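Serine/threonine-protein kinase-like protein ACR4 (Arabidopsis thaliana, PDB 7A0J) acts, through the beta-propeller ectodomain described here, as a plant receptor kinase paired with the CLE40 peptide, controlling formative cell divisions in meristems. Local coordinates at residues P265-T268 / G269-F272; S173-P176 / K177-F181; M79-P82 / Q83-K87. All coordinates share one frame; numbering follows the deposited sequence.

Interaction 1: P265-T268 / G269-F272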
# COMPACT_ATOMS: atom_id res chain seq x y z
N PRO A 265 0.93 19.40 8.84
CA PRO A 265 1.32 18.22 9.61
C PRO A 265 0.24 17.12 9.57
O PRO A 265 0.41 16.17 8.83
CB PRO A 265 1.53 18.76 11.04
N ALA A 266 -0.85 17.30 10.34
CA ALA A 266 -2.00 16.36 10.42
C ALA A 266 -3.12 16.99 11.24
O ALA A 266 -2.85 17.79 12.14
CB ALA A 266 -1.56 15.05 11.03
N PRO A 267 -4.40 16.66 10.96
CA PRO A 267 -5.51 17.09 11.82
C PRO A 267 -5.46 16.34 13.15
O PRO A 267 -5.30 15.13 13.13
CB PRO A 267 -6.75 16.76 10.99
CG PRO A 267 -6.32 15.60 10.12
CD PRO A 267 -4.86 15.86 9.82
N THR A 268 -5.61 17.06 14.27
CA THR A 268 -5.27 16.59 15.64
C THR A 268 -6.50 16.01 16.35
O THR A 268 -6.34 14.98 17.05
CB THR A 268 -4.65 17.73 16.46
OG1 THR A 268 -5.59 18.80 16.52
CG2 THR A 268 -3.35 18.23 15.88
N GLY A 269 -7.67 16.62 16.18
CA GLY A 269 -8.88 16.34 16.98
C GLY A 269 -9.69 15.15 16.46
O GLY A 269 -10.73 14.85 17.08
N ILE A 270 -9.24 14.51 15.38
CA ILE A 270 -9.98 13.42 14.67
C ILE A 270 -9.44 12.06 15.13
O ILE A 270 -8.22 11.96 15.39
CB ILE A 270 -9.87 13.57 13.14
CG1 ILE A 270 -10.23 14.98 12.67
CG2 ILE A 270 -10.71 12.51 12.44
CD1 ILE A 270 -9.91 15.24 11.22
N GLY A 271 -10.31 11.05 15.20
CA GLY A 271 -9.95 9.64 15.41
C GLY A 271 -10.27 8.80 14.19
O GLY A 271 -11.45 8.43 14.02
N PHE A 272 -9.25 8.51 13.37
CA PHE A 272 -9.34 7.64 12.16
C PHE A 272 -9.18 6.18 12.59
O PHE A 272 -8.51 5.92 13.61
CB PHE A 272 -8.26 8.01 11.14
CG PHE A 272 -8.30 9.43 10.65
CD1 PHE A 272 -9.30 9.85 9.78
CD2 PHE A 272 -7.33 10.34 11.02
CE1 PHE A 272 -9.33 11.16 9.32
CE2 PHE A 272 -7.36 11.64 10.55
CZ PHE A 272 -8.36 12.05 9.70
O HOH W 1 -6.17 12.69 13.97

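Interaction 2: S173-P176 / K177-F181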
# COMPACT_ATOMS: atom_id res chain seq x y z
N SER A 173 18.53 0.30 1.94
CA SER A 173 19.11 0.45 3.31
C SER A 173 18.89 -0.85 4.09
O SER A 173 17.77 -1.39 4.04
CB SER A 173 18.52 1.63 4.03
OG SER A 173 18.91 2.85 3.41
N LEU A 174 19.93 -1.33 4.79
CA LEU A 174 19.93 -2.62 5.51
C LEU A 174 19.46 -2.42 6.95
O LEU A 174 19.86 -1.42 7.57
CB LEU A 174 21.35 -3.20 5.49
CG LEU A 174 21.89 -3.57 4.11
CD1 LEU A 174 23.40 -3.74 4.14
CD2 LEU A 174 21.21 -4.83 3.58
N ILE A 175 18.64 -3.35 7.44
CA ILE A 175 18.13 -3.43 8.85
C ILE A 175 18.55 -4.77 9.43
O ILE A 175 18.46 -5.79 8.76
CB ILE A 175 16.60 -3.24 8.87
CG1 ILE A 175 16.20 -1.79 8.57
CG2 ILE A 175 15.99 -3.73 10.17
CD1 ILE A 175 16.68 -0.79 9.60
N PRO A 176 19.04 -4.81 10.70
CA PRO A 176 19.28 -6.09 11.38
C PRO A 176 18.08 -7.04 11.28
O PRO A 176 16.97 -6.60 11.51
CB PRO A 176 19.54 -5.66 12.83
CG PRO A 176 20.11 -4.27 12.72
CD PRO A 176 19.40 -3.65 11.53
N LYS A 177 18.35 -8.31 10.94
CA LYS A 177 17.32 -9.37 10.73
C LYS A 177 16.65 -9.70 12.07
O LYS A 177 15.56 -10.32 12.04
CB LYS A 177 17.94 -10.62 10.10
CG LYS A 177 18.17 -10.55 8.59
CD LYS A 177 19.17 -9.50 8.14
CE LYS A 177 20.59 -9.78 8.59
NZ LYS A 177 21.48 -8.62 8.36
N GLU A 178 17.27 -9.30 13.19
CA GLU A 178 16.75 -9.49 14.57
C GLU A 178 15.52 -8.59 14.79
O GLU A 178 14.72 -8.92 15.68
CB GLU A 178 17.84 -9.19 15.60
CG GLU A 178 18.91 -10.26 15.68
CD GLU A 178 19.83 -10.38 14.48
OE1 GLU A 178 20.01 -9.38 13.76
OE2 GLU A 178 20.36 -11.49 14.26
N LYS A 179 15.38 -7.50 14.02
CA LYS A 179 14.23 -6.56 14.10
C LYS A 179 12.96 -7.28 13.62
O LYS A 179 12.87 -7.60 12.42
CB LYS A 179 14.49 -5.31 13.26
CG LYS A 179 15.62 -4.42 13.78
CD LYS A 179 15.27 -3.68 15.05
CE LYS A 179 16.45 -2.94 15.65
NZ LYS A 179 17.36 -3.87 16.37
N LYS A 180 12.02 -7.51 14.54
CA LYS A 180 10.74 -8.23 14.30
C LYS A 180 9.63 -7.19 14.10
O LYS A 180 9.50 -6.30 14.96
CB LYS A 180 10.43 -9.17 15.47
CG LYS A 180 11.50 -10.20 15.78
CD LYS A 180 11.63 -11.28 14.72
CE LYS A 180 12.85 -12.15 14.88
NZ LYS A 180 13.94 -11.75 13.95
N PHE A 181 8.86 -7.32 13.01
CA PHE A 181 7.79 -6.38 12.59
C PHE A 181 6.46 -7.14 12.48
O PHE A 181 6.46 -8.29 12.02
CB PHE A 181 8.18 -5.73 11.27
CG PHE A 181 9.37 -4.80 11.35
CD1 PHE A 181 9.28 -3.59 12.01
CD2 PHE A 181 10.60 -5.18 10.84
CE1 PHE A 181 10.38 -2.75 12.11
CE2 PHE A 181 11.70 -4.35 10.94
CZ PHE A 181 11.59 -3.13 11.57
O HOH W 2 14.23 -7.06 10.09

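Interaction 3: M79-P82 / Q83-K87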
# COMPACT_ATOMS: atom_id res chain seq x y z
N MET A 79 -3.31 -1.62 -17.99
CA MET A 79 -4.51 -1.71 -17.11
C MET A 79 -5.15 -3.09 -17.25
O MET A 79 -4.68 -3.88 -18.09
CB MET A 79 -5.52 -0.61 -17.46
CG MET A 79 -4.98 0.80 -17.26
SD MET A 79 -4.54 1.18 -15.54
CE MET A 79 -2.79 0.78 -15.53
N GLY A 80 -6.18 -3.37 -16.45
CA GLY A 80 -6.82 -4.70 -16.34
C GLY A 80 -5.89 -5.69 -15.67
O GLY A 80 -5.04 -5.26 -14.87
N VAL A 81 -6.05 -6.98 -15.97
CA VAL A 81 -5.17 -8.07 -15.46
C VAL A 81 -3.84 -7.98 -16.21
O VAL A 81 -3.81 -8.16 -17.42
CB VAL A 81 -5.82 -9.46 -15.60
CG1 VAL A 81 -4.90 -10.58 -15.12
CG2 VAL A 81 -7.16 -9.53 -14.89
N PRO A 82 -2.71 -7.70 -15.51
CA PRO A 82 -1.45 -7.40 -16.18
C PRO A 82 -0.83 -8.63 -16.86
O PRO A 82 -0.83 -9.68 -16.26
CB PRO A 82 -0.55 -6.91 -15.03
CG PRO A 82 -1.09 -7.62 -13.82
CD PRO A 82 -2.59 -7.68 -14.04
N GLN A 83 -0.32 -8.45 -18.08
CA GLN A 83 0.45 -9.46 -18.85
C GLN A 83 1.94 -9.17 -18.69
O GLN A 83 2.33 -8.02 -18.54
CB GLN A 83 0.04 -9.43 -20.33
CG GLN A 83 -1.36 -9.96 -20.59
CD GLN A 83 -1.51 -11.43 -20.28
OE1 GLN A 83 -0.58 -12.22 -20.45
NE2 GLN A 83 -2.68 -11.82 -19.81
N PRO A 84 2.84 -10.19 -18.70
CA PRO A 84 2.45 -11.60 -18.83
C PRO A 84 1.74 -12.16 -17.59
O PRO A 84 2.18 -11.88 -16.49
CB PRO A 84 3.78 -12.35 -19.03
CG PRO A 84 4.81 -11.26 -19.32
CD PRO A 84 4.29 -10.03 -18.60
N MET A 85 0.67 -12.93 -17.80
CA MET A 85 -0.11 -13.61 -16.73
C MET A 85 -0.32 -15.07 -17.14
O MET A 85 -0.72 -15.31 -18.30
CB MET A 85 -1.47 -12.94 -16.54
CG MET A 85 -2.34 -13.58 -15.47
SD MET A 85 -1.61 -13.49 -13.81
CE MET A 85 -1.74 -11.73 -13.48
N THR A 86 -0.03 -16.00 -16.23
CA THR A 86 -0.36 -17.45 -16.37
C THR A 86 -1.87 -17.61 -16.14
O THR A 86 -2.37 -17.08 -15.13
CB THR A 86 0.48 -18.30 -15.41
OG1 THR A 86 1.85 -18.13 -15.78
CG2 THR A 86 0.13 -19.77 -15.45
N LYS A 87 -2.56 -18.28 -17.07
CA LYS A 87 -4.02 -18.55 -16.99
C LYS A 87 -4.32 -19.33 -15.70
O LYS A 87 -3.64 -20.35 -15.47
CB LYS A 87 -4.49 -19.33 -18.23
CG LYS A 87 -6.00 -19.54 -18.33
CD LYS A 87 -6.44 -20.15 -19.64
CE LYS A 87 -7.87 -20.64 -19.60
NZ LYS A 87 -8.41 -20.86 -20.97

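Interaction 1: P265-T268 / G269-F272
Pro267 and Ile270 touch first: CD1 of Ile270 comes to 3.5 Å from CB of Pro267 and also lies beside the ring atom CG. The same proline ring meets Phe272, whose CE2 and CZ are both 4.1 Å from Pro267 CG. That carbon sits at the ring edge, near the ring plane, so the aromatic edge abuts the proline. One face of the phenyl ring is used by Ile270 itself, with CG2 3.6 Å above the plane and displaced toward the rim. The two branches of the isoleucine thus have separate tasks: with chi1 at -51°, CG1 stands beside the backbone N and carries CD1 to Pro267, while CG2 points to the phenyl face. A water bridges the backbone on both sides of the bend, donating to Pro267 O at 2.7 Å and to Ile270 O at 2.6 Å.

Farther out, Trp296 packs on Ala266 and Pro267, and Leu286 touches both Ile270 and Phe272. Val294 and Ala253 close on the Phe272 side chain, and His251 is hydrogen-bonded to its carbonyl. The loop, which leads from the sixth repeat into the seventh, therefore rests on strands 253-257 and 294-297. No direct hydrogen bond spans its two halves; between them the link is apolar contact around Pro267 and one water that donates to two backbone carbonyls.

Interaction 2: S173-P176 / K177-F181
Ile175 and Pro176 lead into a type I beta turn, Pro176 to Lys179, in the link between the fourth and fifth repeats of the beta-propeller ectodomain. Ile175 makes its apolar contact through one methyl. With CG1 beside the backbone N (chi1 -72°), the CG2 branch lies anti to that N and rests on the base of the Lys179 side chain, 3.7 Å from CG, the two side chains crossing at about a right angle. The same CG2 lies near the plane of the Phe181 ring at its edge, in a loose contact with CE2 at 4.4 Å. Trp205 receives Ile175 from outside the turn and also meets the Phe181 ring, with the two planes inclined by about 30°, while Leu203 touches Lys179 and Phe181. The turn is thereby laid against strand 202-206 just as the chain enters strand 181-186.

Pro176, next in sequence, brings the closing bond. Lys179 N donates to Pro176 O over 3.1 Å at an N-H...O angle of 157°, from well above the carbonyl plane. CB and CG of Lys179 also lie against that oxygen. On the outer side of the turn, Lys177 bends twice along its chain and folds back until CD stands 3.8 Å from Ile175 O, and Glu178 curls so that OE1 lies beside Pro176 CB. A water lies within donating distance of both Pro176 O and Lys179 O, with more acceptors around it than it has protons; it sits 2.8 Å from Lys179 O.

Interaction 3: M79-P82 / Q83-K87
Between Val81 and Met85 the backbone runs extended through Val81 and Pro82 and then bends at the cis peptide joining Gln83 to Pro84, which carries Met85 back toward the residues before the bend. The thioether side chain makes the return contact. CG of Met85 is anti to the backbone N (chi1 180°), and further bends at chi2 and chi3 swing the terminal methyl inward, until CE lies 3.7 Å from CG1 of Val81. The two side chains meet at about a right angle. The same methyl reaches the Pro82 ring more loosely, 4.2 Å from CG, and stands close to the Pro82 carbonyl, whose oxygen is also only 3.3 Å from Met85 CB.

Gln83 braces the bend from within its own half: its side chain turns back so that OE1 accepts from Met85 N at 3.0 Å, the N-H coming from above the amide carbonyl plane. Trp126, on strand 120-127, packs against Pro82 and Met85, and its NE1 is hydrogen-bonded to Pro84 O. On the strand 68-72 side, Pro68 touches those same two side chains and Tyr69 meets Val81. The bend thus lies between the strands of two successive repeats. Pro82 O, with CB and CE of Met85 against it, is buried by this contact and has no hydrogen-bonding partner in the model, probably a polar cost set against the apolar contacts of Val81, Pro82 and Met85.

From the N terminus, interaction 3 comes first, in the loop from strand 68-72 to strand 91-96, where it ties the second repeat to the sheet containing strand 120-127. Interaction 2 follows in the link from strand 160-163 to strand 181-186, between repeats four and five, and interaction 1 in the link from strand 253-257 to strand 274-277, between repeats six and seven. Each is a local bend within one inter-strand loop and ends before the next begins, so none nests or crosses. All lie at the surface, with centres about 30 to 39 Å apart; interactions 1 and 3 fall on opposite sides of the chain's centre.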